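Local coordinates for uncharacterized N-acetyltransferase D2E76_00625 (Mycobacteroides abscessus, PDB 6YCA), which probably transfers an acetyl group from acetyl coenzyme A to amines, as a GCN5-related N-acetyltransferase of the Eis type that cannot modify aminoglycosides, at residues 55-63 and 205-213; 144-152 and 365-374. All blocks are in the same frame, centred on the assembly; numbering follows the deposited sequence.

In the fold
The two contacts tie three family regions of the chain together. Contact 1 joins helix 57-60 of the first GNAT region to helix 204-216 of the second. Contact 2 joins the 144-152 segment of the first GNAT region, which leads into strand 149-160, to helix 366-373 of the sterol carrier protein region. Their centres are 29 Å apart, on opposite sides of the chain's centre, and their nearest atoms are about 14 Å apart. Along the chain the segments alternate: 55-63, 144-152, 205-213, 365-374. The first GNAT region therefore contributes one segment to each contact, and it also holds acetyl coenzyme A. Each of the other two regions is fastened to it at a separate place.

Contact 1. Residues 55-63 and 205-213; sequences VAADELLEL and QWWRLHELF
Glu59 and Arg208 form the polar centre of this contact. Arg208 NH2 lies 2.6 Å from Glu59 OE1 in a salt bridge, but the hydrogen bond within it is weak and bent, with an N-H...O angle of 122°. The carboxylate and guanidinium planes are 69° apart, and Glu59 OE2 sits over one face of the guanidinium. Glu59 starts with CG between its backbone N and carbonyl carbon (chi1 68°) and then runs out extended. Arg208 bends at chi2, and its guanidinium comes to Glu59. OE2 also accepts a weak hydrogen bond from Ala56 N of its own segment. The contact joins the two GNAT regions of the Eis chain, with helix 204-216 packed against the short helix 57-60. Leu60 CD2 reaches Arg208 CG at 3.9 Å, the two side chains crossing at about a right angle, and also meets Leu209 CB. Leu52 touches Leu60, Leu209 and Leu212. Val55 and Leu212 meet tip to tip, CG2 to CD2 at 3.8 Å. At the start of segment 205-213, Gln205 NE2 gives Leu61 O a long, weak but nearly straight bond of 3.4 Å. That amide nitrogen also lies 3.6 Å from Glu62 CB, while Glu62 OE1 bonds to Thr83.

Contact 2. Residues 144-152 and 365-374; sequences RRFGYGIAT and DVAALGSVYL. With ACO (acetyl coenzyme *a), chain G.
Arg144 reaches across to Asp365, the N-cap residue of helix 366-373. This helix of the sterol carrier protein region runs nearly parallel to strand 149-152 of the GNAT region, their axes 5° apart in direction and 6.1 Å apart at closest. From CB, the Arg144 chain stays extended as far as NE. CG and NE pass the methyl of Ala367, with CG 3.9 Å from Ala367 CB. The same methyl then lies over one guanidinium face, close to CZ. The place of NH1 is doubtful, because it comes too close to a neighbouring atom in the model. NH2 makes a salt bridge to Asp365, with a weak hydrogen bond of 3.1 Å to OD2 and a longer one to OD1. The guanidinium and carboxylate planes are 28° apart, with OD2 at the guanidinium edge. Asp365 OD1 accepts a weak capping bond from Ala368 N. CA-H...O contacts join Ala367 CA to Gly147 O, at 3.2 Å, and Gly149 CA to Ala367 O. In the neighbouring strand 299-312, Thr308 faces both Ala151 and Thr152, a classic beta bulge. Arg145 points away from the helix and lays one guanidinium face against the cofactor's ribose; its NH1 bonds to Val141 O. Leu374 CD1 touches both Ala151 CB, at 3.8 Å, and Thr152 CG2.

Contact 1. Residues 55-63 and 205-213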
loop_
_atom_site.group_PDB
_atom_site.type_symbol
_atom_site.label_atom_id
_atom_site.label_comp_id
_atom_site.label_asym_id
_atom_site.label_seq_id
_atom_site.Cartn_x
_atom_site.Cartn_y
_atom_site.Cartn_z
ATOM N N VAL A 55 14.907 -6.993 36.305
ATOM C CA VAL A 55 14.027 -8.141 36.113
ATOM C C VAL A 55 14.792 -9.448 36.347
ATOM O O VAL A 55 15.736 -9.759 35.622
ATOM C CB VAL A 55 13.359 -8.103 34.722
ATOM C CG1 VAL A 55 12.364 -9.246 34.576
ATOM C CG2 VAL A 55 12.693 -6.746 34.485
ATOM N N ALA A 56 14.392 -10.202 37.369
ATOM C CA ALA A 56 15.057 -11.444 37.734
ATOM C C ALA A 56 14.250 -12.637 37.235
ATOM O O ALA A 56 13.030 -12.561 37.083
ATOM C CB ALA A 56 15.232 -11.541 39.251
ATOM N N ALA A 57 14.948 -13.743 36.965
ATOM C CA ALA A 57 14.245 -14.945 36.521
ATOM C C ALA A 57 13.441 -15.569 37.655
ATOM O O ALA A 57 12.409 -16.203 37.405
ATOM C CB ALA A 57 15.227 -15.951 35.920
ATOM N N ASP A 58 13.883 -15.374 38.902
ATOM C CA ASP A 58 13.192 -15.946 40.053
ATOM C C ASP A 58 11.771 -15.403 40.199
ATOM O O ASP A 58 10.899 -16.097 40.737
ATOM C CB ASP A 58 14.020 -15.714 41.324
ATOM C CG ASP A 58 13.725 -16.733 42.418
ATOM O OD1 ASP A 58 12.962 -17.687 42.163
ATOM O OD2 ASP A 58 14.262 -16.575 43.536
ATOM N N GLU A 59 11.506 -14.184 39.718
ATOM C CA GLU A 59 10.178 -13.602 39.907
ATOM C C GLU A 59 9.198 -14.066 38.837
ATOM O O GLU A 59 7.988 -14.099 39.084
ATOM C CB GLU A 59 10.240 -12.071 39.926
ATOM C CG GLU A 59 10.597 -11.460 38.583
ATOM C CD GLU A 59 10.776 -9.955 38.633
ATOM O OE1 GLU A 59 10.582 -9.353 39.711
ATOM O OE2 GLU A 59 11.105 -9.368 37.575
ATOM N N LEU A 60 9.689 -14.431 37.657
ATOM C CA LEU A 60 8.819 -14.859 36.573
ATOM C C LEU A 60 8.754 -16.371 36.407
ATOM O O LEU A 60 8.076 -16.847 35.492
ATOM C CB LEU A 60 9.260 -14.210 35.257
ATOM C CG LEU A 60 9.320 -12.680 35.255
ATOM C CD1 LEU A 60 9.962 -12.155 33.975
ATOM C CD2 LEU A 60 7.929 -12.100 35.451
ATOM N N LEU A 61 9.425 -17.136 37.261
ATOM C CA LEU A 61 9.494 -18.582 37.121
ATOM C C LEU A 61 8.948 -19.279 38.358
ATOM O O LEU A 61 8.917 -18.717 39.457
ATOM C CB LEU A 61 10.933 -19.054 36.860
ATOM C CG LEU A 61 11.501 -18.798 35.464
ATOM C CD1 LEU A 61 12.958 -19.219 35.386
ATOM C CD2 LEU A 61 10.682 -19.569 34.458
ATOM N N GLU A 62 8.530 -20.527 38.161
ATOM C CA GLU A 62 8.166 -21.417 39.252
ATOM C C GLU A 62 9.294 -22.430 39.376
ATOM O O GLU A 62 9.537 -23.209 38.444
ATOM C CB GLU A 62 6.857 -22.138 38.934
ATOM C CG GLU A 62 6.445 -23.170 39.971
ATOM C CD GLU A 62 5.063 -23.742 39.707
ATOM O OE1 GLU A 62 4.625 -24.620 40.480
ATOM O OE2 GLU A 62 4.412 -23.312 38.730
ATOM N N LEU A 63 9.971 -22.423 40.521
ATOM C CA LEU A 63 11.171 -23.233 40.681
ATOM C C LEU A 63 10.834 -24.715 40.767
ATOM O O LEU A 63 9.915 -25.120 41.483
ATOM C CB LEU A 63 11.946 -22.807 41.925
ATOM C CG LEU A 63 12.407 -21.350 41.986
ATOM C CD1 LEU A 63 13.204 -21.092 43.268
ATOM C CD2 LEU A 63 13.202 -20.954 40.744
ATOM N N GLN A 205 2.704 -15.149 38.629
ATOM C CA GLN A 205 3.801 -14.871 37.706
ATOM C C GLN A 205 3.291 -14.328 36.377
ATOM O O GLN A 205 3.965 -13.503 35.748
ATOM C CB GLN A 205 4.665 -16.114 37.465
ATOM C CG GLN A 205 5.374 -16.670 38.691
ATOM C CD GLN A 205 4.717 -17.935 39.222
ATOM O OE1 GLN A 205 3.490 -18.039 39.281
ATOM N NE2 GLN A 205 5.537 -18.906 39.610
ATOM N N TRP A 206 2.106 -14.766 35.938
ATOM C CA TRP A 206 1.550 -14.237 34.696
ATOM C C TRP A 206 1.192 -12.763 34.846
ATOM O O TRP A 206 1.430 -11.964 33.934
ATOM C CB TRP A 206 0.332 -15.059 34.271
ATOM C CG TRP A 206 -0.245 -14.650 32.948
ATOM C CD1 TRP A 206 0.059 -15.178 31.727
ATOM C CD2 TRP A 206 -1.240 -13.643 32.711
ATOM N NE1 TRP A 206 -0.671 -14.553 30.744
ATOM C CE2 TRP A 206 -1.477 -13.607 31.323
ATOM C CE3 TRP A 206 -1.947 -12.766 33.537
ATOM C CZ2 TRP A 206 -2.390 -12.731 30.745
ATOM C CZ3 TRP A 206 -2.851 -11.896 32.958
ATOM C CH2 TRP A 206 -3.065 -11.887 31.578
ATOM N N TRP A 207 0.631 -12.381 35.998
ATOM C CA TRP A 207 0.287 -10.982 36.217
ATOM C C TRP A 207 1.546 -10.154 36.455
ATOM O O TRP A 207 1.629 -8.995 36.026
ATOM C CB TRP A 207 -0.669 -10.861 37.400
ATOM C CG TRP A 207 -1.973 -11.554 37.176
ATOM C CD1 TRP A 207 -2.301 -12.818 37.556
ATOM C CD2 TRP A 207 -3.118 -11.031 36.491
ATOM N NE1 TRP A 207 -3.585 -13.113 37.168
ATOM C CE2 TRP A 207 -4.107 -12.032 36.511
ATOM C CE3 TRP A 207 -3.403 -9.814 35.866
ATOM C CZ2 TRP A 207 -5.362 -11.852 35.932
ATOM C CZ3 TRP A 207 -4.649 -9.638 35.296
ATOM C CH2 TRP A 207 -5.613 -10.649 35.334
ATOM N N ARG A 208 2.543 -10.752 37.127
ATOM C CA ARG A 208 3.839 -10.109 37.313
ATOM C C ARG A 208 4.477 -9.810 35.961
ATOM O O ARG A 208 5.057 -8.737 35.763
ATOM C CB ARG A 208 4.713 -11.031 38.185
ATOM C CG ARG A 208 6.109 -10.537 38.478
ATOM C CD ARG A 208 6.088 -9.297 39.319
ATOM N NE ARG A 208 7.427 -8.748 39.416
ATOM C CZ ARG A 208 7.957 -7.989 38.462
ATOM N NH1 ARG A 208 7.256 -7.728 37.365
ATOM N NH2 ARG A 208 9.175 -7.488 38.608
ATOM N N LEU A 209 4.328 -10.728 34.997
ATOM C CA LEU A 209 4.855 -10.490 33.657
ATOM C C LEU A 209 4.138 -9.334 32.972
ATOM O O LEU A 209 4.774 -8.489 32.332
ATOM C CB LEU A 209 4.749 -11.770 32.824
ATOM C CG LEU A 209 5.197 -11.742 31.357
ATOM C CD1 LEU A 209 6.678 -11.491 31.233
ATOM C CD2 LEU A 209 4.827 -13.040 30.652
ATOM N N HIS A 210 2.816 -9.264 33.110
ATOM C CA HIS A 210 2.057 -8.203 32.465
ATOM C C HIS A 210 2.143 -6.875 33.202
ATOM O O HIS A 210 1.888 -5.833 32.589
ATOM C CB HIS A 210 0.605 -8.640 32.258
ATOM C CG HIS A 210 0.428 -9.624 31.140
ATOM N ND1 HIS A 210 -0.004 -9.258 29.883
ATOM C CD2 HIS A 210 0.642 -10.962 31.088
ATOM C CE1 HIS A 210 -0.056 -10.327 29.107
ATOM N NE2 HIS A 210 0.332 -11.374 29.814
ATOM N N GLU A 211 2.516 -6.883 34.486
ATOM C CA GLU A 211 2.840 -5.630 35.164
ATOM C C GLU A 211 4.011 -4.929 34.486
ATOM O O GLU A 211 4.015 -3.700 34.353
ATOM C CB GLU A 211 3.146 -5.906 36.635
ATOM C CG GLU A 211 1.923 -6.112 37.518
ATOM C CD GLU A 211 2.305 -6.409 38.959
ATOM O OE1 GLU A 211 3.514 -6.358 39.271
ATOM O OE2 GLU A 211 1.403 -6.703 39.776
ATOM N N LEU A 212 5.012 -5.693 34.042
ATOM C CA LEU A 212 6.140 -5.093 33.334
ATOM C C LEU A 212 5.759 -4.625 31.938
ATOM O O LEU A 212 6.230 -3.574 31.483
ATOM C CB LEU A 212 7.330 -6.043 33.274
ATOM C CG LEU A 212 8.380 -5.856 34.368
ATOM C CD1 LEU A 212 7.859 -5.060 35.552
ATOM C CD2 LEU A 212 8.960 -7.169 34.806
ATOM N N PHE A 213 4.939 -5.401 31.228
ATOM C CA PHE A 213 4.541 -4.982 29.891
ATOM C C PHE A 213 3.807 -3.650 29.943
ATOM O O PHE A 213 4.019 -2.781 29.089
ATOM C CB PHE A 213 3.661 -6.045 29.237
ATOM C CG PHE A 213 4.401 -7.293 28.837
ATOM C CD1 PHE A 213 5.790 -7.338 28.839
ATOM C CD2 PHE A 213 3.698 -8.421 28.437
ATOM C CE1 PHE A 213 6.458 -8.495 28.467
ATOM C CE2 PHE A 213 4.356 -9.574 28.062
ATOM C CZ PHE A 213 5.738 -9.615 28.076
#

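Contact 2. Residues 144-152 and 365-374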
loop_
_atom_site.group_PDB
_atom_site.type_symbol
_atom_site.label_atom_id
_atom_site.label_comp_id
_atom_site.label_asym_id
_atom_site.label_seq_id
_atom_site.Cartn_x
_atom_site.Cartn_y
_atom_site.Cartn_z
ATOM N N ARG A 144 3.171 -31.558 16.956
ATOM C CA ARG A 144 2.193 -32.616 16.709
ATOM C C ARG A 144 2.831 -33.999 16.739
ATOM O O ARG A 144 2.168 -34.975 17.108
ATOM C CB ARG A 144 1.430 -32.397 15.406
ATOM C CG ARG A 144 0.058 -33.058 15.437
ATOM C CD ARG A 144 -0.570 -33.246 14.068
ATOM N NE ARG A 144 -1.839 -33.965 14.177
ATOM C CZ ARG A 144 -1.958 -35.289 14.212
ATOM N NH1 ARG A 144 -0.884 -36.062 14.120
ATOM N NH2 ARG A 144 -3.157 -35.843 14.327
ATOM N N ARG A 145 4.109 -34.102 16.370
ATOM C CA ARG A 145 4.800 -35.380 16.445
ATOM C C ARG A 145 4.924 -35.892 17.872
ATOM O O ARG A 145 5.243 -37.070 18.062
ATOM C CB ARG A 145 6.180 -35.296 15.788
ATOM C CG ARG A 145 7.066 -34.198 16.336
ATOM C CD ARG A 145 8.470 -34.252 15.750
ATOM N NE ARG A 145 8.497 -34.282 14.286
ATOM C CZ ARG A 145 8.423 -33.206 13.506
ATOM N NH1 ARG A 145 8.311 -31.995 14.038
ATOM N NH2 ARG A 145 8.462 -33.341 12.187
ATOM N N PHE A 146 4.678 -35.050 18.874
ATOM C CA PHE A 146 4.759 -35.458 20.271
ATOM C C PHE A 146 3.387 -35.673 20.901
ATOM O O PHE A 146 3.300 -35.871 22.115
ATOM C CB PHE A 146 5.565 -34.443 21.090
ATOM C CG PHE A 146 6.938 -34.171 20.542
ATOM C CD1 PHE A 146 7.864 -35.192 20.411
ATOM C CD2 PHE A 146 7.303 -32.890 20.162
ATOM C CE1 PHE A 146 9.130 -34.940 19.903
ATOM C CE2 PHE A 146 8.566 -32.630 19.655
ATOM C CZ PHE A 146 9.480 -33.655 19.527
ATOM N N GLY A 147 2.318 -35.646 20.106
ATOM C CA GLY A 147 0.974 -35.846 20.606
ATOM C C GLY A 147 0.170 -34.586 20.843
ATOM O O GLY A 147 -0.985 -34.685 21.277
ATOM N N TYR A 148 0.734 -33.411 20.573
ATOM C CA TYR A 148 0.010 -32.156 20.733
ATOM C C TYR A 148 -0.928 -31.921 19.555
ATOM O O TYR A 148 -0.528 -32.052 18.394
ATOM C CB TYR A 148 0.998 -30.995 20.830
ATOM C CG TYR A 148 1.669 -30.823 22.174
ATOM C CD1 TYR A 148 2.765 -31.600 22.533
ATOM C CD2 TYR A 148 1.238 -29.847 23.067
ATOM C CE1 TYR A 148 3.395 -31.430 23.758
ATOM C CE2 TYR A 148 1.863 -29.668 24.291
ATOM C CZ TYR A 148 2.940 -30.462 24.630
ATOM O OH TYR A 148 3.564 -30.289 25.843
ATOM N N GLY A 149 -2.168 -31.560 19.855
ATOM C CA GLY A 149 -3.136 -31.238 18.826
ATOM C C GLY A 149 -3.716 -29.859 19.059
ATOM O O GLY A 149 -3.798 -29.382 20.190
ATOM N N ILE A 150 -4.085 -29.203 17.962
ATOM C CA ILE A 150 -4.689 -27.875 18.054
ATOM C C ILE A 150 -6.100 -28.028 18.611
ATOM O O ILE A 150 -6.993 -28.532 17.924
ATOM C CB ILE A 150 -4.697 -27.161 16.703
ATOM C CG1 ILE A 150 -3.272 -27.017 16.167
ATOM C CG2 ILE A 150 -5.341 -25.801 16.852
ATOM C CD1 ILE A 150 -3.200 -26.357 14.807
ATOM N N ALA A 151 -6.312 -27.585 19.850
ATOM C CA ALA A 151 -7.588 -27.799 20.525
ATOM C C ALA A 151 -8.491 -26.574 20.550
ATOM O O ALA A 151 -9.716 -26.732 20.592
ATOM C CB ALA A 151 -7.362 -28.279 21.963
ATOM N N THR A 152 -7.930 -25.363 20.542
ATOM C CA THR A 152 -8.730 -24.147 20.474
ATOM C C THR A 152 -8.102 -23.190 19.476
ATOM O O THR A 152 -6.892 -23.217 19.243
ATOM C CB THR A 152 -8.820 -23.404 21.819
ATOM O OG1 THR A 152 -7.620 -22.644 22.030
ATOM C CG2 THR A 152 -9.034 -24.374 22.977
ATOM N N ASP A 365 -5.229 -41.157 16.752
ATOM C CA ASP A 365 -4.016 -40.900 17.518
ATOM C C ASP A 365 -4.261 -39.827 18.576
ATOM O O ASP A 365 -5.176 -39.007 18.468
ATOM C CB ASP A 365 -2.855 -40.507 16.599
ATOM C CG ASP A 365 -3.090 -39.186 15.886
ATOM O OD1 ASP A 365 -4.264 -38.831 15.654
ATOM O OD2 ASP A 365 -2.098 -38.515 15.534
ATOM N N VAL A 366 -3.400 -39.824 19.599
ATOM C CA VAL A 366 -3.620 -38.971 20.767
ATOM C C VAL A 366 -3.627 -37.492 20.395
ATOM O O VAL A 366 -4.296 -36.684 21.053
ATOM C CB VAL A 366 -2.611 -39.306 21.887
ATOM C CG1 VAL A 366 -1.200 -38.906 21.484
ATOM C CG2 VAL A 366 -3.018 -38.638 23.198
ATOM N N ALA A 367 -2.894 -37.108 19.348
ATOM C CA ALA A 367 -2.894 -35.710 18.930
ATOM C C ALA A 367 -4.269 -35.287 18.425
ATOM O O ALA A 367 -4.771 -34.214 18.782
ATOM C CB ALA A 367 -1.819 -35.464 17.870
ATOM N N ALA A 368 -4.892 -36.117 17.582
ATOM C CA ALA A 368 -6.202 -35.764 17.043
ATOM C C ALA A 368 -7.295 -35.847 18.101
ATOM O O ALA A 368 -8.254 -35.067 18.058
ATOM C CB ALA A 368 -6.539 -36.637 15.834
ATOM N N LEU A 369 -7.172 -36.775 19.054
ATOM C CA LEU A 369 -8.133 -36.828 20.152
ATOM C C LEU A 369 -8.101 -35.542 20.969
ATOM O O LEU A 369 -9.142 -35.069 21.442
ATOM C CB LEU A 369 -7.871 -38.051 21.032
ATOM C CG LEU A 369 -8.787 -38.229 22.248
ATOM C CD1 LEU A 369 -10.234 -38.415 21.823
ATOM C CD2 LEU A 369 -8.326 -39.395 23.112
ATOM N N GLY A 370 -6.914 -34.967 21.154
ATOM C CA GLY A 370 -6.828 -33.677 21.809
ATOM C C GLY A 370 -7.522 -32.571 21.040
ATOM O O GLY A 370 -8.122 -31.676 21.639
ATOM N N SER A 371 -7.473 -32.624 19.707
ATOM C CA SER A 371 -8.142 -31.600 18.908
ATOM C C SER A 371 -9.646 -31.612 19.146
ATOM O O SER A 371 -10.292 -30.557 19.131
ATOM C CB SER A 371 -7.813 -31.775 17.426
ATOM O OG SER A 371 -6.424 -31.620 17.191
ATOM N N VAL A 372 -10.221 -32.799 19.359
ATOM C CA VAL A 372 -11.650 -32.916 19.635
ATOM C C VAL A 372 -11.975 -32.679 21.104
ATOM O O VAL A 372 -13.104 -32.282 21.425
ATOM C CB VAL A 372 -12.130 -34.333 19.281
ATOM C CG1 VAL A 372 -13.642 -34.422 19.334
ATOM C CG2 VAL A 372 -11.624 -34.738 17.926
ATOM N N TYR A 373 -11.001 -32.876 21.999
ATOM C CA TYR A 373 -11.308 -33.044 23.416
ATOM C C TYR A 373 -12.046 -31.841 23.995
ATOM O O TYR A 373 -12.951 -32.002 24.823
ATOM C CB TYR A 373 -10.027 -33.323 24.206
ATOM C CG TYR A 373 -10.272 -33.451 25.689
ATOM C CD1 TYR A 373 -10.808 -34.614 26.220
ATOM C CD2 TYR A 373 -10.005 -32.398 26.553
ATOM C CE1 TYR A 373 -11.052 -34.737 27.570
ATOM C CE2 TYR A 373 -10.248 -32.509 27.909
ATOM C CZ TYR A 373 -10.771 -33.683 28.411
ATOM O OH TYR A 373 -11.017 -33.809 29.757
ATOM N N LEU A 374 -11.692 -30.634 23.564
ATOM C CA LEU A 374 -12.266 -29.423 24.134
ATOM C C LEU A 374 -13.511 -28.942 23.406
ATOM O O LEU A 374 -14.075 -27.910 23.787
ATOM C CB LEU A 374 -11.218 -28.309 24.190
ATOM C CG LEU A 374 -10.077 -28.562 25.178
ATOM C CD1 LEU A 374 -9.102 -27.393 25.194
ATOM C CD2 LEU A 374 -10.617 -28.847 26.577
HETATM N N1A ACO G . 10.682 -26.911 11.868
HETATM C C2A ACO G . 10.508 -28.113 11.303
HETATM N N3A ACO G . 10.810 -29.309 11.823
HETATM C C4A ACO G . 11.355 -29.350 13.064
HETATM C C5A ACO G . 11.585 -28.156 13.755
HETATM C C6A ACO G . 11.223 -26.870 13.106
HETATM N N6A ACO G . 11.431 -25.694 13.747
HETATM N N7A ACO G . 12.126 -28.457 14.948
HETATM C C8A ACO G . 12.227 -29.804 15.002
HETATM N N9A ACO G . 11.779 -30.343 13.855
HETATM C C1B ACO G . 11.717 -31.801 13.563
HETATM C C2B ACO G . 13.115 -32.354 13.289
HETATM O O2B ACO G . 13.392 -32.351 11.888
HETATM C C3B ACO G . 12.905 -33.794 13.754
HETATM O O3B ACO G . 12.261 -34.509 12.708
HETATM P P3B ACO G . 12.741 -35.996 12.327
HETATM O O7A ACO G . 14.201 -35.957 11.946
HETATM O O8A ACO G . 12.520 -36.903 13.516
HETATM O O9A ACO G . 11.912 -36.467 11.155
HETATM C C4B ACO G . 11.921 -33.667 14.912
HETATM O O4B ACO G . 11.201 -32.457 14.718
HETATM C C5B ACO G . 12.606 -33.656 16.275
HETATM O O5B ACO G . 13.628 -32.670 16.223
HETATM P P1A ACO G . 14.624 -32.379 17.440
HETATM O O1A ACO G . 16.030 -32.719 17.006
HETATM O O2A ACO G . 14.191 -33.211 18.619
HETATM O O3A ACO G . 14.526 -30.826 17.827
HETATM P P2A ACO G . 15.627 -29.667 18.002
HETATM O O4A ACO G . 16.713 -30.148 18.939
HETATM O O5A ACO G . 16.209 -29.313 16.651
HETATM O O6A ACO G . 14.871 -28.380 18.604
HETATM C CBP ACO G . 13.311 -26.541 18.372
HETATM C CCP ACO G . 13.646 -27.971 17.993
HETATM C CDP ACO G . 13.337 -26.386 19.884
HETATM C CEP ACO G . 11.928 -26.205 17.837
HETATM C CAP ACO G . 14.385 -25.672 17.722
HETATM O OAP ACO G . 14.284 -25.846 16.301
HETATM C C9P ACO G . 14.268 -24.210 18.065
HETATM O O9P ACO G . 14.863 -23.758 19.031
HETATM N N8P ACO G . 13.512 -23.468 17.256
HETATM C C7P ACO G . 13.317 -22.036 17.414
HETATM C C6P ACO G . 12.693 -21.651 18.750
HETATM C C5P ACO G . 11.296 -22.203 18.889
HETATM O O5P ACO G . 10.546 -22.255 17.924
HETATM N N4P ACO G . 10.963 -22.635 20.099
HETATM C C3P ACO G . 9.638 -23.146 20.370
HETATM C C2P ACO G . 8.822 -22.138 21.167
HETATM S S1P ACO G . 7.227 -22.809 21.483
HETATM C C ACO G . 7.168 -22.593 23.139
HETATM O O ACO G . 7.869 -21.734 23.647
HETATM C CH3 ACO G . 6.261 -23.453 23.970
#